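Side-chain contacts in putative Lipoprotein (Shewanella oneidensis, PDB 3U24), which is of unknown function but binds zinc and calcium ions and is probably related to metallopeptidases: residues 391-394 / 395-399; 22-25 / 26-29. All blocks are in the same frame, centred on the assembly; numbering follows the deposited sequence. Where two conformers were deposited one is given.

Contact 1 (391-394 / 395-399). With ZN (zinc ion), chain I; ZN (zinc ion), chain E; ZN (zinc ion), chain G.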
ATOM      1  N   GLU A 391       8.946  20.165 -14.454  1.00 27.40           N
ATOM      2  CA  GLU A 391       7.993  20.333 -15.512  1.00 27.43           C
ATOM      3  C   GLU A 391       7.302  19.002 -15.800  1.00 27.01           C
ATOM      4  O   GLU A 391       6.092  18.993 -16.004  1.00 26.66           O
ATOM      5  CB  GLU A 391       8.608  20.920 -16.750  1.00 26.90           C
ATOM      6  CG  GLU A 391       7.664  21.020 -17.936  1.00 27.40           C
ATOM      7  CD  GLU A 391       6.568  22.092 -17.849  1.00 26.24           C
ATOM      8  OE1 GLU A 391       6.625  23.061 -17.068  1.00 24.98           O
ATOM      9  OE2 GLU A 391       5.625  21.943 -18.656  1.00 26.77           O
ATOM     10  N   SER A 392       8.028  17.891 -15.799  1.00 26.88           N
ATOM     11  CA  SER A 392       7.377  16.594 -16.051  1.00 27.74           C
ATOM     12  C   SER A 392       6.349  16.259 -14.976  1.00 27.76           C
ATOM     13  O   SER A 392       5.301  15.688 -15.263  1.00 27.91           O
ATOM     14  CB  SER A 392       8.384  15.439 -16.151  1.00 28.15           C
ATOM     15  OG  SER A 392       9.102  15.527 -17.374  1.00 31.73           O
ATOM     16  N   TYR A 393       6.677  16.596 -13.738  1.00 27.92           N
ATOM     17  CA  TYR A 393       5.797  16.362 -12.624  1.00 29.51           C
ATOM     18  C   TYR A 393       4.529  17.176 -12.762  1.00 28.06           C
ATOM     19  O   TYR A 393       3.452  16.655 -12.549  1.00 27.78           O
ATOM     20  CB  TYR A 393       6.507  16.714 -11.333  1.00 32.63           C
ATOM     21  CG  TYR A 393       5.761  16.371 -10.090  1.00 35.93           C
ATOM     22  CD1 TYR A 393       4.877  17.291  -9.524  1.00 38.67           C
ATOM     23  CD2 TYR A 393       5.955  15.136  -9.441  1.00 39.18           C
ATOM     24  CE1 TYR A 393       4.173  16.993  -8.354  1.00 42.32           C
ATOM     25  CE2 TYR A 393       5.261  14.832  -8.255  1.00 42.26           C
ATOM     26  CZ  TYR A 393       4.369  15.757  -7.716  1.00 43.21           C
ATOM     27  OH  TYR A 393       3.657  15.498  -6.547  1.00 48.82           O
ATOM     28  N   LEU A 394       4.666  18.447 -13.111  1.00 26.62           N
ATOM     29  CA  LEU A 394       3.522  19.319 -13.276  1.00 25.91           C
ATOM     30  C   LEU A 394       2.662  18.917 -14.453  1.00 26.18           C
ATOM     31  O   LEU A 394       1.450  19.126 -14.419  1.00 25.86           O
ATOM     32  CB  LEU A 394       3.960  20.781 -13.406  1.00 25.99           C
ATOM     33  CG  LEU A 394       4.556  21.383 -12.127  1.00 26.12           C
ATOM     34  CD1 LEU A 394       5.224  22.720 -12.397  1.00 26.17           C
ATOM     35  CD2 LEU A 394       3.459  21.553 -11.084  1.00 26.71           C
ATOM     36  N   ARG A 395       3.249  18.315 -15.482  1.00 26.62           N
ATOM     37  CA  ARG A 395       2.429  17.756 -16.554  1.00 28.15           C
ATOM     38  C   ARG A 395       1.581  16.535 -16.139  1.00 28.68           C
ATOM     39  O   ARG A 395       0.462  16.365 -16.617  1.00 27.55           O
ATOM     40  CB  ARG A 395       3.276  17.413 -17.747  1.00 29.11           C
ATOM     41  CG  ARG A 395       3.875  18.677 -18.309  1.00 30.39           C
ATOM     42  CD  ARG A 395       4.219  18.591 -19.753  1.00 30.90           C
ATOM     43  NE  ARG A 395       4.968  19.798 -20.117  1.00 31.32           N
ATOM     44  CZ  ARG A 395       5.634  19.922 -21.248  1.00 30.31           C
ATOM     45  NH1 ARG A 395       5.600  18.942 -22.130  1.00 30.54           N
ATOM     46  NH2 ARG A 395       6.315  21.021 -21.511  1.00 30.71           N
ATOM     47  N   GLU A 396       2.144  15.691 -15.278  0.50 28.38           N
ATOM     48  CA  GLU A 396       1.426  14.576 -14.688  0.50 28.75           C
ATOM     49  C   GLU A 396       0.313  15.160 -13.790  0.50 27.41           C
ATOM     50  O   GLU A 396      -0.877  14.847 -13.960  0.50 26.43           O
ATOM     51  CB  GLU A 396       2.403  13.731 -13.851  0.50 30.89           C
ATOM     52  CG  GLU A 396       2.428  12.229 -14.120  0.50 32.71           C
ATOM     53  CD  GLU A 396       2.989  11.441 -12.938  0.50 35.10           C
ATOM     54  OE1 GLU A 396       4.203  11.601 -12.599  0.50 37.03           O
ATOM     55  OE2 GLU A 396       2.202  10.658 -12.337  0.50 36.16           O
ATOM     56  N   TYR A 397       0.700  16.048 -12.876  1.00 26.09           N
ATOM     57  CA  TYR A 397      -0.267  16.694 -11.943  1.00 26.73           C
ATOM     58  C   TYR A 397      -0.783  18.041 -12.448  1.00 25.10           C
ATOM     59  O   TYR A 397      -0.706  19.060 -11.773  1.00 25.23           O
ATOM     60  CB  TYR A 397       0.262  16.725 -10.508  1.00 27.22           C
ATOM     61  CG  TYR A 397       0.564  15.324 -10.031  1.00 29.01           C
ATOM     62  CD1 TYR A 397      -0.445  14.492  -9.549  1.00 30.94           C
ATOM     63  CD2 TYR A 397       1.834  14.821 -10.102  1.00 30.96           C
ATOM     64  CE1 TYR A 397      -0.183  13.196  -9.138  1.00 30.82           C
ATOM     65  CE2 TYR A 397       2.113  13.523  -9.716  1.00 33.44           C
ATOM     66  CZ  TYR A 397       1.099  12.717  -9.235  1.00 33.90           C
ATOM     67  OH  TYR A 397       1.416  11.433  -8.850  1.00 37.38           O
ATOM     68  N   ASN A 398      -1.395  17.975 -13.620  1.00 24.03           N
ATOM     69  CA  ASN A 398      -1.823  19.140 -14.366  1.00 23.91           C
ATOM     70  C   ASN A 398      -3.134  19.794 -13.824  1.00 24.15           C
ATOM     71  O   ASN A 398      -3.608  19.456 -12.759  1.00 24.56           O
ATOM     72  CB  ASN A 398      -1.908  18.723 -15.840  1.00 23.61           C
ATOM     73  CG  ASN A 398      -2.906  17.609 -16.070  1.00 23.88           C
ATOM     74  OD1 ASN A 398      -4.078  17.785 -15.746  1.00 23.15           O
ATOM     75  ND2 ASN A 398      -2.443  16.429 -16.591  1.00 23.04           N
ATOM     76  N   HIS A 399      -3.700  20.760 -14.526  1.00 24.73           N
ATOM     77  CA  HIS A 399      -4.835  21.548 -14.006  1.00 24.12           C
ATOM     78  C   HIS A 399      -5.972  20.656 -13.558  1.00 24.11           C
ATOM     79  O   HIS A 399      -6.617  20.907 -12.536  1.00 24.30           O
ATOM     80  CB  HIS A 399      -5.315  22.502 -15.107  1.00 24.62           C
ATOM     81  CG  HIS A 399      -6.558  23.290 -14.746  1.00 25.76           C
ATOM     82  ND1 HIS A 399      -6.533  24.335 -13.875  1.00 27.25           N
ATOM     83  CD2 HIS A 399      -7.860  23.180 -15.187  1.00 25.76           C
ATOM     84  CE1 HIS A 399      -7.762  24.830 -13.749  1.00 27.29           C
ATOM     85  NE2 HIS A 399      -8.578  24.114 -14.544  1.00 28.19           N
TER
HETATM   86 ZN    ZN I   2      -4.678  25.301 -12.660  1.00 83.73          ZN
HETATM   87 ZN    ZN E 594       4.565  23.715 -18.227  1.00 33.19          ZN
HETATM   88 ZN    ZN G 596     -10.582  24.475 -14.822  1.00 55.18          ZN
HETATM   89  O   HOH W   1     -11.009  24.178 -16.966  1.00 39.98           O
HETATM   90  O   HOH W   2     -11.382  22.504 -14.116  1.00 35.36           O
HETATM   91  O   HOH W   3      -3.684  23.888 -11.256  1.00 33.82           O

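Contact 2 (22-25 / 26-29)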
ATOM      1  N   ALA A  22     -14.995 -16.932  31.942  1.00 44.54           N
ATOM      2  CA  ALA A  22     -14.941 -17.110  30.455  1.00 44.25           C
ATOM      3  C   ALA A  22     -14.648 -15.767  29.790  1.00 42.06           C
ATOM      4  O   ALA A  22     -15.388 -14.813  30.019  1.00 44.06           O
ATOM      5  CB  ALA A  22     -16.280 -17.647  29.953  1.00 46.03           C
ATOM      6  N   ALA A  23     -13.596 -15.679  28.977  1.00 37.74           N
ATOM      7  CA  ALA A  23     -13.196 -14.405  28.328  1.00 34.49           C
ATOM      8  C   ALA A  23     -14.292 -13.880  27.383  1.00 31.73           C
ATOM      9  O   ALA A  23     -14.916 -14.643  26.654  1.00 31.48           O
ATOM     10  CB  ALA A  23     -11.869 -14.572  27.562  1.00 32.64           C
ATOM     11  N   SER A  24     -14.544 -12.579  27.412  1.00 29.28           N
ATOM     12  CA  SER A  24     -15.358 -11.944  26.369  1.00 27.61           C
ATOM     13  C   SER A  24     -14.574 -11.874  25.064  1.00 26.14           C
ATOM     14  O   SER A  24     -13.352 -12.052  25.032  1.00 24.18           O
ATOM     15  CB  SER A  24     -15.727 -10.521  26.760  1.00 27.46           C
ATOM     16  OG  SER A  24     -14.583  -9.689  26.835  1.00 26.46           O
ATOM     17  N   PHE A  25     -15.269 -11.576  23.980  1.00 25.74           N
ATOM     18  CA  PHE A  25     -14.575 -11.400  22.734  1.00 25.46           C
ATOM     19  C   PHE A  25     -13.586 -10.223  22.820  1.00 24.82           C
ATOM     20  O   PHE A  25     -12.489 -10.304  22.280  1.00 23.45           O
ATOM     21  CB  PHE A  25     -15.506 -11.197  21.556  1.00 25.70           C
ATOM     22  CG  PHE A  25     -14.786 -11.259  20.252  1.00 25.22           C
ATOM     23  CD1 PHE A  25     -14.443 -12.466  19.712  1.00 25.64           C
ATOM     24  CD2 PHE A  25     -14.393 -10.110  19.626  1.00 25.88           C
ATOM     25  CE1 PHE A  25     -13.714 -12.536  18.541  1.00 25.49           C
ATOM     26  CE2 PHE A  25     -13.690 -10.152  18.451  1.00 25.64           C
ATOM     27  CZ  PHE A  25     -13.344 -11.371  17.915  1.00 25.58           C
ATOM     28  N   ALA A  26     -13.975  -9.155  23.498  1.00 24.67           N
ATOM     29  CA  ALA A  26     -13.080  -8.003  23.668  1.00 24.67           C
ATOM     30  C   ALA A  26     -11.827  -8.434  24.418  1.00 24.88           C
ATOM     31  O   ALA A  26     -10.726  -8.040  24.044  1.00 25.02           O
ATOM     32  CB  ALA A  26     -13.782  -6.846  24.392  1.00 24.75           C
ATOM     33  N   GLN A  27     -11.979  -9.262  25.455  1.00 25.46           N
ATOM     34  CA  GLN A  27     -10.825  -9.727  26.192  1.00 26.30           C
ATOM     35  C   GLN A  27      -9.960 -10.587  25.298  1.00 26.17           C
ATOM     36  O   GLN A  27      -8.759 -10.494  25.346  1.00 25.93           O
ATOM     37  CB  GLN A  27     -11.223 -10.488  27.441  1.00 27.57           C
ATOM     38  CG  GLN A  27     -11.782  -9.575  28.525  1.00 28.91           C
ATOM     39  CD  GLN A  27     -12.414 -10.329  29.668  1.00 30.08           C
ATOM     40  OE1 GLN A  27     -13.275 -11.198  29.482  1.00 30.15           O
ATOM     41  NE2 GLN A  27     -11.997  -9.975  30.883  1.00 32.32           N
ATOM     42  N   PHE A  28     -10.577 -11.404  24.465  1.00 26.63           N
ATOM     43  CA  PHE A  28      -9.835 -12.260  23.602  1.00 26.70           C
ATOM     44  C   PHE A  28      -9.018 -11.484  22.590  1.00 26.66           C
ATOM     45  O   PHE A  28      -7.867 -11.791  22.430  1.00 25.66           O
ATOM     46  CB  PHE A  28     -10.729 -13.208  22.870  1.00 26.95           C
ATOM     47  CG  PHE A  28     -10.071 -13.803  21.690  1.00 27.49           C
ATOM     48  CD1 PHE A  28      -9.110 -14.800  21.850  1.00 28.40           C
ATOM     49  CD2 PHE A  28     -10.373 -13.361  20.430  1.00 27.40           C
ATOM     50  CE1 PHE A  28      -8.492 -15.343  20.757  1.00 28.08           C
ATOM     51  CE2 PHE A  28      -9.742 -13.904  19.336  1.00 27.47           C
ATOM     52  CZ  PHE A  28      -8.804 -14.885  19.507  1.00 27.55           C
ATOM     53  N   SER A  29      -9.634 -10.525  21.898  1.00 27.62           N
ATOM     54  CA  SER A  29      -8.945  -9.610  20.967  1.00 27.90           C
ATOM     55  C   SER A  29      -7.687  -9.003  21.556  1.00 27.24           C
ATOM     56  O   SER A  29      -6.654  -9.018  20.920  1.00 26.64           O
ATOM     57  CB  SER A  29      -9.816  -8.409  20.602  1.00 28.35           C
ATOM     58  OG  SER A  29     -10.966  -8.786  19.928  1.00 31.21           O
TER

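Contact 1 (391-394 / 395-399)
One face of the Tyr393 ring receives the rim of the Tyr397 ring one helical turn on: CD2 of Tyr397 sits 3.5 Å above the ring plane of Tyr393, displaced from its middle. The planes meet at 40°, an oblique aromatic pair with centroids 4.8 Å apart. At the edge of the Tyr397 ring lies the carbonyl oxygen of Tyr393, the same atom that accepts the nearly straight bond from Tyr397 N at 2.8 Å, so backbone and rings are tied at one place. Tyr393 also rests on Leu382 and Tyr397 on Trp468 of helix 459-485, which suits broad, flat side chains. Were Tyr393 replaced by an alanine, the CD2-CE2 side of the Tyr397 ring would probably lose its aromatic neighbour and a gap would open toward Leu382.

The second flat group is the Arg395 guanidinium, met in its plane by OE2 of Glu391. Arg395 NE gives the stronger bond to Glu391 OE2, 2.7 Å long, and NH2 adds a weak one to the same oxygen. The carboxylate stands almost upright to the guanidinium, at 83°, and NE uses the anti lone pair of OE2. With CG trans to the backbone N (chi1 176°) and a bend at chi2, Glu391 carries its carboxylate forward along the helix, toward Arg395.

Where helix 387-396 ends, Tyr397 centres an inverse gamma turn, and Asn398 ND2 bonds to Arg395 O while its OD1 caps Ile401 N. Beyond it, His399 offers ND1 and NE2 to two different zinc ions.

Glu391 holds a third zinc ion through both oxygens, OE2 at 2.1 Å, and His313 shares that metal. OE2 thus serves metal and arginine together, and the cation of Arg395 is likely to steady the carboxylate and draw some electron density from OE2.

Contact 2 (22-25 / 26-29)
Ser24 and Phe25 lead the chain from an extended approach into helix 25-39, and the first helical bonds run from Phe28 N to Ser24 O and from Ser29 N to Phe25 O, both 2.9 Å. This start is a capping box: Ser24 is the N-cap, and each of Ser24 and Gln27 takes the backbone N-H of the other with its side chain. Ser24 OG accepts from Gln27 N at 3.0 Å, while Gln27 OE1 accepts from Ser24 N at 2.8 Å. The chi1 of 65° sets OG of Ser24 between its own N and carbonyl carbon, from where it faces the first turn. A short hydroxyl suits the cap because it can reach an amide that has no carbonyl earlier in the helix, and glutamine is long enough to reach back, its chain extended beyond CG.

Phe25 and Phe28 supply the apolar side of the turn. Their rings lie oblique at 49°, and CE1 of Phe25 meets CD2 of Phe28 at 3.9 Å. Phe25 also packs edge-to-face with Phe81 and against helix 88-111, whereas Phe28 lies on helix 61-79, so the two buried rings anchor the chain's first modelled helix to two others. Beside the Phe25 ring, the hydroxyl oxygen OG of Ser29 comes to 3.4 Å from CE2 of Phe25.

From the N terminus, contact 2 comes first: it begins with the first modelled residue and closes the opening turn of helix 25-39, which it joins to helices 61-79 and 88-111. Some 360 residues later, contact 1 spans the last turns of helix 387-396 and the bend leading into helix 401-409, beside helix 459-485 and the loop that carries His313. The two lie in series, neither nested nor crossing, on opposite sides of the chain's centre, with centres 52 Å apart. Both are local, spanning a few residues: one starts a helix and the other ends one, and only 391-399 carries bound zinc.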